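PDB 6AZH: TetR family transcriptional regulator from Clostridium perfringens, which probably binds DNA as a dimer and regulates transcription, possibly of genes of fatty acid metabolism. Local coordinates for residues A[17-22]-A[51-56]; A[55-60]-A[101-106]; A[135-140]-A[145-150]; A[123-128]-A[153-158]. All blocks are in the same frame, centred on the assembly; numbering follows the deposited sequence.

Interaction 1 (A[17-22]-A[51-56]); sequences NVFATS and EEIFNF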
loop_
_atom_site.group_PDB
_atom_site.type_symbol
_atom_site.label_atom_id
_atom_site.label_comp_id
_atom_site.label_asym_id
_atom_site.label_seq_id
_atom_site.Cartn_x
_atom_site.Cartn_y
_atom_site.Cartn_z
ATOM N N ASN A 17 15.023 10.841 1.343
ATOM C CA ASN A 17 14.599 11.147 2.706
ATOM C C ASN A 17 13.621 12.318 2.747
ATOM O O ASN A 17 12.640 12.282 3.498
ATOM C CB ASN A 17 15.812 11.418 3.588
ATOM C CG ASN A 17 16.557 10.165 3.926
ATOM O OD1 ASN A 17 15.960 9.094 4.064
ATOM N ND2 ASN A 17 17.873 10.275 4.049
ATOM N N VAL A 18 13.853 13.356 1.940
ATOM C CA VAL A 18 12.923 14.486 1.911
ATOM C C VAL A 18 11.553 14.031 1.422
ATOM O O VAL A 18 10.528 14.275 2.074
ATOM C CB VAL A 18 13.480 15.624 1.038
ATOM C CG1 VAL A 18 12.448 16.721 0.910
ATOM C CG2 VAL A 18 14.773 16.188 1.654
ATOM N N PHE A 19 11.516 13.362 0.267
ATOM C CA PHE A 19 10.253 12.851 -0.262
ATOM C C PHE A 19 9.578 11.894 0.728
ATOM O O PHE A 19 8.356 11.929 0.891
ATOM C CB PHE A 19 10.486 12.150 -1.604
ATOM C CG PHE A 19 10.730 13.083 -2.761
ATOM C CD1 PHE A 19 9.859 14.135 -3.020
ATOM C CD2 PHE A 19 11.815 12.883 -3.613
ATOM C CE1 PHE A 19 10.073 14.983 -4.101
ATOM C CE2 PHE A 19 12.041 13.721 -4.699
ATOM C CZ PHE A 19 11.167 14.781 -4.945
ATOM N N ALA A 20 10.350 11.028 1.390
ATOM C CA ALA A 20 9.730 10.082 2.320
ATOM C C ALA A 20 9.190 10.779 3.561
ATOM O O ALA A 20 8.183 10.344 4.126
ATOM C CB ALA A 20 10.721 8.991 2.730
ATOM N N THR A 21 9.835 11.859 3.989
ATOM C CA THR A 21 9.416 12.562 5.194
ATOM C C THR A 21 8.210 13.458 4.926
ATOM O O THR A 21 7.221 13.429 5.666
ATOM C CB THR A 21 10.596 13.384 5.725
ATOM O OG1 THR A 21 11.612 12.490 6.197
ATOM C CG2 THR A 21 10.150 14.311 6.858
ATOM N N SER A 22 8.277 14.258 3.863
ATOM C CA SER A 22 7.332 15.337 3.627
ATOM C C SER A 22 6.335 15.052 2.522
ATOM O O SER A 22 5.394 15.832 2.356
ATOM C CB SER A 22 8.090 16.629 3.279
ATOM O OG SER A 22 9.066 16.899 4.260
ATOM N N GLU A 51 10.218 17.747 -9.975
ATOM C CA GLU A 51 9.693 16.591 -10.693
ATOM C C GLU A 51 10.805 15.832 -11.395
ATOM O O GLU A 51 10.788 14.597 -11.446
ATOM C CB GLU A 51 8.632 17.004 -11.711
ATOM C CG GLU A 51 8.015 15.787 -12.445
ATOM C CD GLU A 51 6.651 16.094 -13.060
ATOM O OE1 GLU A 51 6.613 16.471 -14.251
ATOM O OE2 GLU A 51 5.619 15.960 -12.361
ATOM N N GLU A 52 11.788 16.548 -11.939
ATOM C CA GLU A 52 12.910 15.853 -12.559
ATOM C C GLU A 52 13.699 15.068 -11.522
ATOM O O GLU A 52 14.128 13.937 -11.790
ATOM C CB GLU A 52 13.809 16.848 -13.307
ATOM C CG GLU A 52 13.234 17.296 -14.643
ATOM C CD GLU A 52 14.269 17.912 -15.592
ATOM O OE1 GLU A 52 15.470 17.960 -15.251
ATOM O OE2 GLU A 52 13.867 18.362 -16.687
ATOM N N ILE A 53 13.879 15.629 -10.321
ATOM C CA ILE A 53 14.599 14.902 -9.280
ATOM C C ILE A 53 13.832 13.642 -8.908
ATOM O O ILE A 53 14.397 12.544 -8.834
ATOM C CB ILE A 53 14.842 15.776 -8.042
ATOM C CG1 ILE A 53 15.756 16.972 -8.377
ATOM C CG2 ILE A 53 15.484 14.925 -6.936
ATOM C CD1 ILE A 53 15.818 18.014 -7.267
ATOM N N PHE A 54 12.524 13.792 -8.680
ATOM C CA PHE A 54 11.683 12.650 -8.328
ATOM C C PHE A 54 11.811 11.515 -9.338
ATOM O O PHE A 54 12.016 10.357 -8.957
ATOM C CB PHE A 54 10.224 13.098 -8.225
ATOM C CG PHE A 54 9.294 11.996 -7.800
ATOM C CD1 PHE A 54 8.672 11.187 -8.742
ATOM C CD2 PHE A 54 9.067 11.756 -6.452
ATOM C CE1 PHE A 54 7.833 10.165 -8.339
ATOM C CE2 PHE A 54 8.221 10.721 -6.049
ATOM C CZ PHE A 54 7.610 9.939 -6.996
ATOM N N ASN A 55 11.663 11.824 -10.636
ATOM C CA ASN A 55 11.656 10.771 -11.649
ATOM C C ASN A 55 13.010 10.081 -11.741
ATOM O O ASN A 55 13.083 8.854 -11.907
ATOM C CB ASN A 55 11.252 11.360 -13.001
ATOM C CG ASN A 55 9.787 11.722 -13.056
ATOM O OD1 ASN A 55 8.978 11.221 -12.267
ATOM N ND2 ASN A 55 9.430 12.596 -13.993
ATOM N N PHE A 56 14.088 10.862 -11.643
ATOM C CA PHE A 56 15.434 10.300 -11.606
ATOM C C PHE A 56 15.595 9.339 -10.430
ATOM O O PHE A 56 16.106 8.219 -10.594
ATOM C CB PHE A 56 16.441 11.457 -11.535
ATOM C CG PHE A 56 17.780 11.067 -11.008
ATOM C CD1 PHE A 56 18.737 10.533 -11.849
ATOM C CD2 PHE A 56 18.096 11.272 -9.676
ATOM C CE1 PHE A 56 19.975 10.172 -11.362
ATOM C CE2 PHE A 56 19.336 10.916 -9.188
ATOM C CZ PHE A 56 20.267 10.367 -10.032
#

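Interaction 2 (A[55-60]-A[101-106]); sequences NFVISK and FKMVMS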
loop_
_atom_site.group_PDB
_atom_site.type_symbol
_atom_site.label_atom_id
_atom_site.label_comp_id
_atom_site.label_asym_id
_atom_site.label_seq_id
_atom_site.Cartn_x
_atom_site.Cartn_y
_atom_site.Cartn_z
ATOM N N ASN A 55 11.663 11.824 -10.636
ATOM C CA ASN A 55 11.656 10.771 -11.649
ATOM C C ASN A 55 13.010 10.081 -11.741
ATOM O O ASN A 55 13.083 8.854 -11.907
ATOM C CB ASN A 55 11.252 11.360 -13.001
ATOM C CG ASN A 55 9.787 11.722 -13.056
ATOM O OD1 ASN A 55 8.978 11.221 -12.267
ATOM N ND2 ASN A 55 9.430 12.596 -13.993
ATOM N N PHE A 56 14.088 10.862 -11.643
ATOM C CA PHE A 56 15.434 10.300 -11.606
ATOM C C PHE A 56 15.595 9.339 -10.430
ATOM O O PHE A 56 16.106 8.219 -10.594
ATOM C CB PHE A 56 16.441 11.457 -11.535
ATOM C CG PHE A 56 17.780 11.067 -11.008
ATOM C CD1 PHE A 56 18.737 10.533 -11.849
ATOM C CD2 PHE A 56 18.096 11.272 -9.676
ATOM C CE1 PHE A 56 19.975 10.172 -11.362
ATOM C CE2 PHE A 56 19.336 10.916 -9.188
ATOM C CZ PHE A 56 20.267 10.367 -10.032
ATOM N N VAL A 57 15.121 9.741 -9.241
ATOM C CA VAL A 57 15.221 8.884 -8.058
ATOM C C VAL A 57 14.434 7.586 -8.269
ATOM O O VAL A 57 14.927 6.486 -7.978
ATOM C CB VAL A 57 14.744 9.629 -6.794
ATOM C CG1 VAL A 57 14.700 8.683 -5.601
ATOM C CG2 VAL A 57 15.653 10.851 -6.477
ATOM N N ILE A 58 13.200 7.695 -8.781
ATOM C CA ILE A 58 12.400 6.490 -9.036
ATOM C C ILE A 58 13.134 5.568 -9.997
ATOM O O ILE A 58 13.242 4.358 -9.767
ATOM C CB ILE A 58 11.012 6.852 -9.600
ATOM C CG1 ILE A 58 10.146 7.583 -8.566
ATOM C CG2 ILE A 58 10.319 5.589 -10.179
ATOM C CD1 ILE A 58 9.850 6.796 -7.301
ATOM N N SER A 59 13.641 6.128 -11.099
ATOM C CA SER A 59 14.265 5.294 -12.121
ATOM C C SER A 59 15.526 4.622 -11.584
ATOM O O SER A 59 15.691 3.403 -11.704
ATOM C CB SER A 59 14.579 6.131 -13.361
ATOM O OG SER A 59 15.088 5.310 -14.394
ATOM N N LYS A 60 16.413 5.399 -10.957
ATOM C CA LYS A 60 17.620 4.814 -10.381
ATOM C C LYS A 60 17.287 3.800 -9.290
ATOM O O LYS A 60 17.869 2.705 -9.252
ATOM C CB LYS A 60 18.532 5.906 -9.832
ATOM C CG LYS A 60 19.656 5.386 -8.961
ATOM C CD LYS A 60 20.667 4.582 -9.792
ATOM C CE LYS A 60 21.165 5.393 -11.004
ATOM N NZ LYS A 60 22.005 4.584 -11.949
ATOM N N PHE A 101 10.924 3.071 -0.406
ATOM C CA PHE A 101 9.651 2.410 -0.665
ATOM C C PHE A 101 8.471 3.252 -0.191
ATOM O O PHE A 101 7.433 3.284 -0.856
ATOM C CB PHE A 101 9.630 1.029 -0.014
ATOM C CG PHE A 101 8.673 0.094 -0.666
ATOM C CD1 PHE A 101 9.029 -0.567 -1.830
ATOM C CD2 PHE A 101 7.410 -0.102 -0.138
ATOM C CE1 PHE A 101 8.152 -1.429 -2.442
ATOM C CE2 PHE A 101 6.521 -0.965 -0.749
ATOM C CZ PHE A 101 6.891 -1.619 -1.906
ATOM N N LYS A 102 8.623 3.962 0.934
ATOM C CA LYS A 102 7.586 4.892 1.389
ATOM C C LYS A 102 7.370 6.020 0.389
ATOM O O LYS A 102 6.227 6.434 0.137
ATOM C CB LYS A 102 7.970 5.485 2.742
ATOM C CG LYS A 102 7.904 4.507 3.893
ATOM C CD LYS A 102 8.466 5.159 5.142
ATOM C CE LYS A 102 8.686 4.140 6.224
ATOM N NZ LYS A 102 9.610 4.700 7.239
HETATM N N MSE A 103 8.461 6.571 -0.140
HETATM C CA MSE A 103 8.394 7.581 -1.174
HETATM C C MSE A 103 7.551 7.083 -2.349
HETATM O O MSE A 103 6.662 7.794 -2.826
HETATM C CB MSE A 103 9.798 7.932 -1.641
HETATM C CG MSE A 103 9.855 8.387 -3.079
HETATM SE SE MSE A 103 11.609 8.913 -3.549
HETATM C CE MSE A 103 12.187 7.239 -3.798
ATOM N N VAL A 104 7.837 5.852 -2.804
ATOM C CA VAL A 104 7.064 5.235 -3.888
ATOM C C VAL A 104 5.601 5.109 -3.484
ATOM O O VAL A 104 4.698 5.542 -4.207
ATOM C CB VAL A 104 7.651 3.853 -4.251
ATOM C CG1 VAL A 104 6.715 3.091 -5.183
ATOM C CG2 VAL A 104 9.008 3.986 -4.913
HETATM N N MSE A 105 5.350 4.498 -2.332
HETATM C CA MSE A 105 3.987 4.275 -1.888
HETATM C C MSE A 105 3.189 5.552 -1.765
HETATM O O MSE A 105 2.000 5.559 -2.042
HETATM C CB MSE A 105 3.948 3.533 -0.558
HETATM C CG MSE A 105 4.663 2.237 -0.603
HETATM SE SE MSE A 105 3.566 1.056 -1.697
HETATM C CE MSE A 105 4.750 0.919 -3.307
ATOM N N SER A 106 3.842 6.636 -1.360
ATOM C CA SER A 106 3.106 7.885 -1.189
ATOM C C SER A 106 2.603 8.454 -2.511
ATOM O O SER A 106 1.664 9.261 -2.508
ATOM C CB SER A 106 3.980 8.901 -0.462
ATOM O OG SER A 106 4.958 9.444 -1.340
#

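Interaction 3 (A[135-140]-A[145-150]); sequences EAISKK and CDISLL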
loop_
_atom_site.group_PDB
_atom_site.type_symbol
_atom_site.label_atom_id
_atom_site.label_comp_id
_atom_site.label_asym_id
_atom_site.label_seq_id
_atom_site.Cartn_x
_atom_site.Cartn_y
_atom_site.Cartn_z
ATOM N N GLU A 135 5.003 -19.667 -15.464
ATOM C CA GLU A 135 5.793 -20.894 -15.507
ATOM C C GLU A 135 5.376 -21.855 -14.405
ATOM O O GLU A 135 5.284 -23.069 -14.635
ATOM C CB GLU A 135 7.280 -20.572 -15.388
ATOM C CG GLU A 135 8.177 -21.704 -15.900
ATOM C CD GLU A 135 9.645 -21.510 -15.563
ATOM O OE1 GLU A 135 10.343 -22.528 -15.349
ATOM O OE2 GLU A 135 10.105 -20.350 -15.510
ATOM N N ALA A 136 5.124 -21.330 -13.198
ATOM C CA ALA A 136 4.712 -22.176 -12.080
ATOM C C ALA A 136 3.390 -22.863 -12.365
ATOM O O ALA A 136 3.198 -24.030 -12.004
ATOM C CB ALA A 136 4.603 -21.341 -10.801
ATOM N N ILE A 137 2.456 -22.149 -12.994
ATOM C CA ILE A 137 1.170 -22.757 -13.317
ATOM C C ILE A 137 1.344 -23.838 -14.378
ATOM O O ILE A 137 0.786 -24.934 -14.262
ATOM C CB ILE A 137 0.167 -21.670 -13.746
ATOM C CG1 ILE A 137 -0.173 -20.800 -12.532
ATOM C CG2 ILE A 137 -1.086 -22.288 -14.315
ATOM C CD1 ILE A 137 -1.051 -19.611 -12.843
ATOM N N SER A 138 2.144 -23.566 -15.410
ATOM C CA SER A 138 2.339 -24.577 -16.442
ATOM C C SER A 138 2.992 -25.832 -15.873
ATOM O O SER A 138 2.716 -26.945 -16.337
ATOM C CB SER A 138 3.162 -23.999 -17.593
ATOM O OG SER A 138 4.542 -24.032 -17.301
ATOM N N LYS A 139 3.838 -25.690 -14.857
ATOM C CA LYS A 139 4.481 -26.843 -14.241
ATOM C C LYS A 139 3.656 -27.443 -13.111
ATOM O O LYS A 139 4.140 -28.343 -12.416
ATOM C CB LYS A 139 5.879 -26.459 -13.762
ATOM C CG LYS A 139 6.883 -26.395 -14.913
ATOM C CD LYS A 139 8.267 -26.010 -14.457
ATOM C CE LYS A 139 9.294 -26.367 -15.508
ATOM N NZ LYS A 139 10.125 -25.197 -15.914
ATOM N N LYS A 140 2.414 -26.979 -12.944
ATOM C CA LYS A 140 1.473 -27.467 -11.934
ATOM C C LYS A 140 2.044 -27.370 -10.522
ATOM O O LYS A 140 1.779 -28.218 -9.665
ATOM C CB LYS A 140 1.012 -28.896 -12.247
ATOM C CG LYS A 140 0.330 -28.993 -13.592
ATOM C CD LYS A 140 -0.315 -30.348 -13.816
ATOM C CE LYS A 140 -0.947 -30.403 -15.194
ATOM N NZ LYS A 140 -1.600 -29.095 -15.519
ATOM N N CYS A 145 -5.151 -19.671 -11.782
ATOM C CA CYS A 145 -5.822 -18.527 -11.175
ATOM C C CYS A 145 -5.542 -17.310 -12.038
ATOM O O CYS A 145 -4.789 -17.375 -13.011
ATOM C CB CYS A 145 -5.341 -18.294 -9.743
ATOM S SG CYS A 145 -3.576 -17.909 -9.695
ATOM N N ASP A 146 -6.160 -16.197 -11.663
ATOM C CA ASP A 146 -5.898 -14.915 -12.292
ATOM C C ASP A 146 -4.474 -14.485 -11.954
ATOM O O ASP A 146 -4.196 -14.069 -10.824
ATOM C CB ASP A 146 -6.929 -13.903 -11.799
ATOM C CG ASP A 146 -6.916 -12.621 -12.600
ATOM O OD1 ASP A 146 -5.820 -12.167 -12.976
ATOM O OD2 ASP A 146 -8.009 -12.062 -12.852
ATOM N N ILE A 147 -3.582 -14.564 -12.944
ATOM C CA ILE A 147 -2.154 -14.356 -12.720
ATOM C C ILE A 147 -1.858 -12.907 -12.356
ATOM O O ILE A 147 -1.086 -12.628 -11.431
ATOM C CB ILE A 147 -1.362 -14.775 -13.966
ATOM C CG1 ILE A 147 -1.395 -16.293 -14.113
ATOM C CG2 ILE A 147 0.058 -14.278 -13.868
ATOM C CD1 ILE A 147 -0.708 -16.799 -15.386
ATOM N N SER A 148 -2.423 -11.967 -13.114
ATOM C CA SER A 148 -2.187 -10.554 -12.834
ATOM C C SER A 148 -2.704 -10.171 -11.452
ATOM O O SER A 148 -2.034 -9.439 -10.711
ATOM C CB SER A 148 -2.839 -9.692 -13.905
ATOM O OG SER A 148 -2.114 -9.779 -15.118
ATOM N N LEU A 149 -3.900 -10.636 -11.099
ATOM C CA LEU A 149 -4.425 -10.386 -9.763
ATOM C C LEU A 149 -3.479 -10.937 -8.705
ATOM O O LEU A 149 -3.162 -10.251 -7.728
ATOM C CB LEU A 149 -5.822 -11.001 -9.624
ATOM C CG LEU A 149 -6.557 -10.751 -8.312
ATOM C CD1 LEU A 149 -6.705 -9.253 -8.090
ATOM C CD2 LEU A 149 -7.933 -11.413 -8.296
ATOM N N LEU A 150 -3.015 -12.180 -8.886
ATOM C CA LEU A 150 -2.101 -12.775 -7.917
ATOM C C LEU A 150 -0.787 -12.001 -7.844
ATOM O O LEU A 150 -0.303 -11.684 -6.751
ATOM C CB LEU A 150 -1.840 -14.241 -8.267
ATOM C CG LEU A 150 -0.888 -14.967 -7.318
ATOM C CD1 LEU A 150 -1.366 -14.849 -5.867
ATOM C CD2 LEU A 150 -0.776 -16.438 -7.721
#

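Interaction 4 (A[123-128]-A[153-158]); sequences TEYIEG and SLFGSL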
loop_
_atom_site.group_PDB
_atom_site.type_symbol
_atom_site.label_atom_id
_atom_site.label_comp_id
_atom_site.label_asym_id
_atom_site.label_seq_id
_atom_site.Cartn_x
_atom_site.Cartn_y
_atom_site.Cartn_z
ATOM N N THR A 123 4.522 -1.533 -12.699
ATOM C CA THR A 123 3.909 -2.579 -13.519
ATOM C C THR A 123 4.965 -3.394 -14.246
ATOM O O THR A 123 4.872 -4.629 -14.301
ATOM C CB THR A 123 2.920 -1.951 -14.509
ATOM O OG1 THR A 123 1.805 -1.428 -13.782
ATOM C CG2 THR A 123 2.399 -2.987 -15.518
ATOM N N GLU A 124 5.982 -2.724 -14.803
ATOM C CA GLU A 124 7.120 -3.433 -15.383
ATOM C C GLU A 124 7.727 -4.427 -14.400
ATOM O O GLU A 124 8.039 -5.568 -14.766
ATOM C CB GLU A 124 8.186 -2.437 -15.841
ATOM C CG GLU A 124 7.819 -1.675 -17.105
ATOM C CD GLU A 124 8.795 -0.541 -17.410
ATOM O OE1 GLU A 124 9.881 -0.496 -16.794
ATOM O OE2 GLU A 124 8.471 0.309 -18.267
ATOM N N TYR A 125 7.913 -4.014 -13.146
ATOM C CA TYR A 125 8.417 -4.944 -12.142
ATOM C C TYR A 125 7.437 -6.090 -11.912
ATOM O O TYR A 125 7.835 -7.261 -11.865
ATOM C CB TYR A 125 8.705 -4.208 -10.829
ATOM C CG TYR A 125 9.154 -5.125 -9.714
ATOM C CD1 TYR A 125 10.486 -5.508 -9.601
ATOM C CD2 TYR A 125 8.252 -5.622 -8.782
ATOM C CE1 TYR A 125 10.899 -6.339 -8.602
ATOM C CE2 TYR A 125 8.664 -6.465 -7.776
ATOM C CZ TYR A 125 9.993 -6.820 -7.691
ATOM O OH TYR A 125 10.418 -7.665 -6.688
ATOM N N ILE A 126 6.145 -5.776 -11.762
ATOM C CA ILE A 126 5.153 -6.811 -11.459
ATOM C C ILE A 126 5.036 -7.819 -12.603
ATOM O O ILE A 126 4.733 -8.998 -12.372
ATOM C CB ILE A 126 3.801 -6.147 -11.112
ATOM C CG1 ILE A 126 3.919 -5.396 -9.786
ATOM C CG2 ILE A 126 2.657 -7.174 -11.023
ATOM C CD1 ILE A 126 2.726 -4.550 -9.454
ATOM N N GLU A 127 5.314 -7.395 -13.841
ATOM C CA GLU A 127 5.275 -8.335 -14.961
ATOM C C GLU A 127 6.310 -9.440 -14.814
ATOM O O GLU A 127 6.099 -10.553 -15.309
ATOM C CB GLU A 127 5.478 -7.592 -16.283
ATOM C CG GLU A 127 4.222 -6.891 -16.763
ATOM C CD GLU A 127 4.503 -5.830 -17.811
ATOM O OE1 GLU A 127 5.684 -5.655 -18.192
ATOM O OE2 GLU A 127 3.536 -5.172 -18.245
ATOM N N GLY A 128 7.439 -9.160 -14.162
ATOM C CA GLY A 128 8.384 -10.230 -13.876
ATOM C C GLY A 128 7.798 -11.279 -12.948
ATOM O O GLY A 128 7.995 -12.480 -13.152
ATOM N N SER A 153 -1.084 -9.073 -5.804
ATOM C CA SER A 153 -1.158 -9.452 -4.401
ATOM C C SER A 153 0.221 -9.752 -3.838
ATOM O O SER A 153 0.495 -9.452 -2.670
ATOM C CB SER A 153 -2.073 -10.674 -4.223
ATOM O OG SER A 153 -3.425 -10.284 -4.358
ATOM N N LEU A 154 1.093 -10.372 -4.640
ATOM C CA LEU A 154 2.438 -10.679 -4.161
ATOM C C LEU A 154 3.258 -9.413 -3.994
ATOM O O LEU A 154 3.999 -9.274 -3.014
ATOM C CB LEU A 154 3.149 -11.642 -5.111
ATOM C CG LEU A 154 2.471 -12.986 -5.337
ATOM C CD1 LEU A 154 3.453 -13.910 -6.030
ATOM C CD2 LEU A 154 2.000 -13.545 -4.013
ATOM N N PHE A 155 3.131 -8.466 -4.932
ATOM C CA PHE A 155 3.754 -7.167 -4.728
ATOM C C PHE A 155 3.126 -6.446 -3.537
ATOM O O PHE A 155 3.832 -5.842 -2.720
ATOM C CB PHE A 155 3.635 -6.307 -5.985
ATOM C CG PHE A 155 4.282 -4.962 -5.837
ATOM C CD1 PHE A 155 5.659 -4.834 -5.947
ATOM C CD2 PHE A 155 3.520 -3.840 -5.548
ATOM C CE1 PHE A 155 6.268 -3.597 -5.783
ATOM C CE2 PHE A 155 4.118 -2.608 -5.382
ATOM C CZ PHE A 155 5.490 -2.487 -5.507
ATOM N N GLY A 156 1.798 -6.522 -3.413
ATOM C CA GLY A 156 1.080 -5.860 -2.341
ATOM C C GLY A 156 1.445 -6.332 -0.948
ATOM O O GLY A 156 1.259 -5.575 0.010
ATOM N N SER A 157 1.978 -7.550 -0.811
ATOM C CA SER A 157 2.529 -7.965 0.481
ATOM C C SER A 157 3.609 -7.000 0.973
ATOM O O SER A 157 3.778 -6.829 2.186
ATOM C CB SER A 157 3.082 -9.390 0.411
ATOM O OG SER A 157 4.326 -9.462 -0.278
ATOM N N LEU A 158 4.343 -6.357 0.057
ATOM C CA LEU A 158 5.313 -5.349 0.475
ATOM C C LEU A 158 4.627 -4.152 1.102
ATOM O O LEU A 158 5.160 -3.534 2.031
ATOM C CB LEU A 158 6.141 -4.884 -0.712
ATOM C CG LEU A 158 6.995 -5.982 -1.330
ATOM C CD1 LEU A 158 7.701 -5.442 -2.551
ATOM C CD2 LEU A 158 7.981 -6.506 -0.288
#

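Interaction 1 (A[17-22]-A[51-56])
F19 of helix 6-26 and F54 of helix 50-74 form a T-shaped (edge-to-face) pair. It lies in the N-terminal DNA-binding domain of the TetR family. Helices 29-36 and 40-46 are the helix-turn-helix pair of this domain. Helix 6-26 precedes them, and helix 50-74 follows and runs on into the C-terminal domain. F19 can be followed outward from CB. F19 CB rests 3.9 Å from M103 SE, the selenium of a selenomethionine on helix 98-106. Next, F19 CG is anti to the carbonyl carbon (chi1 -75°), and the ring extends across to helix 50-74. CD2 and CE1 of the F19 ring each lie 4.1 Å from F54 CD2. CE2 comes within 3.8 Å of F54 CA, so the ring touches backbone as well as side chain. At the tip, F19 CZ meets F54 CB at 3.8 Å. F54 CD2 stands over the centre of the F19 ring, 3.8 Å above its plane. The two ring planes are nearly perpendicular, at 86°. All three touching residues are buried. I32 of helix 29-36 also touches F19, which ties the helix-turn-helix to this core. Y24 makes a second edge-to-face pair with F54. I53 is placed at the edge of the F19 ring, near its plane, with I53 CG2 4.3 Å from F19 CE2.

Interaction 2 (A[55-60]-A[101-106])
V57 and M103 cross at a slant, and so do I58 and V104. M103, a selenomethionine, points toward helix 50-74. Its chain is extended as far as the selenium and then bends at chi3 (80°), which turns the methyl onto V57. The closest approach is V57 CG1 to M103 CE at 3.4 Å, tighter than usual for two carbons. M103 SE follows at 3.7 Å from the same V57 CG1. One branch of the valine therefore takes both end atoms of M103. The helix segments 55-60 and 101-106 cross at 119°, with their axes 11.2 Å apart, so side chains must fill the gap. This is a junction between domains in a TetR-family fold: helix 50-74 comes from the DNA-binding domain, and helix 98-106 belongs to the C-terminal domain. I58 starts off to the side of its partner helix, but its end turns inward. I58 CD1 meets V104 CG2 at 3.8 Å, methyl against methyl. The same I58 CD1 lies 4.2 Å from M103 CE, so it serves both partners. L118 and I122 of helix 113-138 pack on I58 and V104 respectively. F12, A15 and I16 of helix 6-26 touch V57.

Interaction 3 (A[135-140]-A[145-150])
I137 and I147 make the tight part of this contact. I137 CD1 lies 3.6 Å from I147 CG1 and 3.8 Å from I147 CD1. The two side chains cross at a slant. In I137, CG1 is anti to the carbonyl carbon (chi1 -68°) and CD1 continues in an extended line, which carries the methyl across to I147. The fit is looser beside C145. There I137 CD1 is 4.2 Å from C145 N and 4.4 Å from C145 SG. L133 of helix 113-138 touches I147 too, and I142 of the connecting loop touches I137. The three touching residues are all partly exposed, and several polar groups nearby bond within their own segment. K139 NZ makes a salt bridge of 2.7 Å with E135 OE1, using the anti lone pair of that oxygen. S138 OG bonds back to E135 O at 2.9 Å. Near the start of the second helix, L149 N donates to D146 OD1 at 3.1 Å, meeting it from above the carboxylate plane. D146 N is bonded to E180 of the second subunit. K140, with positive phi, is the C-prime residue of a Schellman motif that ends helix 113-138. D146 is the N-cap of helix 147-165. Together they bound the loop that joins these two helices in the C-terminal domain of this TetR-family protein.

Interaction 4 (A[123-128]-A[153-158])
Both rings swing away from their own backbone nitrogens, with chi1 177° in Y125 and -179° in F155. These torsions bring the two rings together between helices 113-138 and 147-165. I126 has CG1 anti to the carbonyl carbon instead (chi1 -68°), and its CG1-CD1 arm runs to the base of F155. Y125 CE2 approaches the edge of the F155 ring near its plane, 3.9 Å from F155 CD1. Y125 CD2 is also 3.9 Å from that atom and 4.1 Å from F155 CE1. The CD2 and CE2 atoms of Y125 thus meet the CD1 and CE1 side of F155. I126 crosses F155 at about a right angle. I126 CG1 is 3.9 Å from F155 CB, and I126 CD1 is 4.0 Å from F155 CG. All three residues are buried in the helical core of the TetR-type C-terminal domain, the part that in relatives commonly holds the effector pocket and the dimer interface. L163 of the second subunit packs on F155, so this core continues toward the partner chain. The polar end of Y125 has a partner outside the two segments: its OH is hydrogen-bonded to Q90 OE1 of helix 79-96. H66 and L69 of helix 50-74 also touch Y125. Within helix 147-165, S157 OG donates back to L154 O at 2.8 Å.

The contacts run from the DNA-binding domain to the far end of the C-terminal domain. Interactions 1 and 2 share helix 50-74, with centres about 7 Å apart, and meet through M103. Along the chain, interaction 2 begins on the stretch where interaction 1 ends, and interactions 3 and 4 follow both. Interaction 2 touches interaction 4, about 15 Å away between centres, where F101 and M105 pack on F155 and F101 also on L158. Interactions 3 and 4 both join helices 113-138 and 147-165, with 3 nested in the loop closed by 4. Interactions 1 and 3 lie about 35 Å apart between centres. Packed side chains thus link the two domains, consistent with allosteric control as in TetR relatives.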